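Local coordinates for similar to hydroxylamine oxidoreductase (Kuenenia stuttgartiensis, PDB 6H5L), which forms, with a dihaem c-type cytochrome, a 60-haem reductase complex of an anammox bacterium that shows an extended electron transfer pathway, at the interface of chains A and B. Numbering follows the deposited sequence. Chains: chain A, Similar to hydroxylamine oxidoreductase; chain B, Conserved hypothetical cytochrome protein.

The interface of chains A and B. Residues chain A 344, 347-348, 351, 356, 360; chain B 33, 35-36.
The flat guanidinium of B:Arg35 presents one face to the methyl CD1 of A:Leu347, which sits over its centre, 3.6 Å from CZ, while its NE–NH2 edge meets the carboxylate of A:Asp356 side-on. That carboxylate is nearly coplanar with the guanidinium, the planes 21° apart, and each oxygen takes one nitrogen through its syn lone pair. B:Arg35 NH2 gives a nearly straight, in-plane hydrogen bond, also a salt bridge, to A:Asp356 OD1 (2.7 Å); B:Arg35 NE hydrogen-bonds to A:Asp356 OD2 at 3.1 Å, with the oxygen tilted from the plane. The paired bonds should fix the rotation of both groups. A:Asp360, one helical turn further along helix 356-389, adds a longer salt bridge from its OD2 to B:Arg35 NH2 (3.3 Å), its carboxylate turned 60° from the guanidinium. Arginine suits this place: its edge pairs with one carboxylate, its charge draws a second lying out of plane on the leucine's side, and its flat face takes the methyl. The anti lone pair of A:Asp356 OD2 accepts the hydroxyl OG of B:Ser36 at 2.8 Å, in addition to B:Arg35 NE. B:Ser36 OG stands between its own backbone N and carbonyl carbon (chi1 64°), a turn that directs it to the acid. The small side chain of B:Ser36 lets its CB pack 3.8 Å from CB of A:Ala351, itself equally short. Waters join the margins: one links A:Ser344 OG to the carbonyl O of B:Arg35, another the carbonyl oxygens of A:Glu348 and B:Ser36. This polar patch, where the 3-10 helix 32-36 of the cytochrome meets two helices of the HAO-like subunit, helps hold the two proteins together and probably contributes to their relative orientation.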
loop_
_atom_site.group_PDB
_atom_site.type_symbol
_atom_site.label_atom_id
_atom_site.label_comp_id
_atom_site.label_asym_id
_atom_site.label_seq_id
_atom_site.Cartn_x
_atom_site.Cartn_y
_atom_site.Cartn_z
ATOM N N SER A 344 -47.440 17.879 -1.998
ATOM C CA SER A 344 -47.066 16.982 -0.911
ATOM C C SER A 344 -45.942 16.042 -1.323
ATOM O O SER A 344 -45.085 15.706 -0.497
ATOM C CB SER A 344 -48.280 16.178 -0.442
ATOM O OG SER A 344 -48.667 15.224 -1.416
ATOM N N LEU A 347 -42.870 17.945 -0.912
ATOM C CA LEU A 347 -42.517 18.070 0.497
ATOM C C LEU A 347 -41.878 16.796 1.032
ATOM O O LEU A 347 -41.080 16.854 1.974
ATOM C CB LEU A 347 -43.755 18.440 1.314
ATOM C CG LEU A 347 -44.295 19.849 1.054
ATOM C CD1 LEU A 347 -45.562 20.113 1.856
ATOM C CD2 LEU A 347 -43.231 20.890 1.371
ATOM N N GLU A 348 -42.207 15.641 0.448
ATOM C CA GLU A 348 -41.536 14.406 0.837
ATOM C C GLU A 348 -40.058 14.445 0.469
ATOM O O GLU A 348 -39.217 13.906 1.197
ATOM C CB GLU A 348 -42.219 13.204 0.187
ATOM C CG GLU A 348 -43.684 13.044 0.555
ATOM C CD GLU A 348 -44.270 11.740 0.056
ATOM O OE1 GLU A 348 -44.814 10.976 0.880
ATOM O OE2 GLU A 348 -44.176 11.473 -1.160
ATOM N N ALA A 351 -38.407 17.129 2.913
ATOM C CA ALA A 351 -38.404 16.712 4.311
ATOM C C ALA A 351 -37.238 15.791 4.644
ATOM O O ALA A 351 -36.939 15.595 5.828
ATOM C CB ALA A 351 -39.722 16.025 4.668
ATOM N N ASP A 356 -40.604 19.954 7.558
ATOM C CA ASP A 356 -41.779 20.194 6.726
ATOM C C ASP A 356 -42.154 21.668 6.731
ATOM O O ASP A 356 -42.509 22.233 5.689
ATOM C CB ASP A 356 -42.950 19.333 7.210
ATOM C CG ASP A 356 -44.242 19.602 6.444
ATOM O OD1 ASP A 356 -44.846 20.682 6.626
ATOM O OD2 ASP A 356 -44.660 18.726 5.658
ATOM N N ASP A 360 -42.400 23.700 3.429
ATOM C CA ASP A 360 -43.720 24.179 3.035
ATOM C C ASP A 360 -43.769 25.700 3.019
ATOM O O ASP A 360 -44.385 26.299 2.129
ATOM C CB ASP A 360 -44.783 23.611 3.975
ATOM C CG ASP A 360 -46.194 23.951 3.538
ATOM O OD1 ASP A 360 -46.545 23.667 2.373
ATOM O OD2 ASP A 360 -46.956 24.493 4.365
ATOM N N LEU B 33 -48.280 16.275 9.397
ATOM C CA LEU B 33 -46.908 15.878 9.099
ATOM C C LEU B 33 -46.818 14.535 8.389
ATOM O O LEU B 33 -45.720 14.152 7.975
ATOM C CB LEU B 33 -46.083 15.842 10.387
ATOM C CG LEU B 33 -45.326 17.110 10.799
ATOM C CD1 LEU B 33 -46.005 18.367 10.278
ATOM C CD2 LEU B 33 -45.193 17.175 12.313
ATOM N N ARG B 35 -48.042 13.950 5.503
ATOM C CA ARG B 35 -47.932 14.201 4.068
ATOM C C ARG B 35 -46.492 14.099 3.582
ATOM O O ARG B 35 -46.255 13.708 2.434
ATOM C CB ARG B 35 -48.500 15.580 3.733
ATOM C CG ARG B 35 -47.693 16.724 4.327
ATOM C CD ARG B 35 -48.315 18.081 4.072
ATOM N NE ARG B 35 -47.564 19.133 4.750
ATOM C CZ ARG B 35 -47.838 20.429 4.659
ATOM N NH1 ARG B 35 -48.851 20.843 3.912
ATOM N NH2 ARG B 35 -47.097 21.312 5.315
ATOM N N SER B 36 -45.524 14.438 4.432
ATOM C CA SER B 36 -44.116 14.465 4.057
ATOM C C SER B 36 -43.306 13.387 4.758
ATOM O O SER B 36 -42.073 13.402 4.682
ATOM C CB SER B 36 -43.520 15.841 4.359
ATOM O OG SER B 36 -43.547 16.110 5.751
HETATM O O HOH W 1 -39.590 12.720 3.884
HETATM O O HOH W 2 -48.022 12.840 0.277
#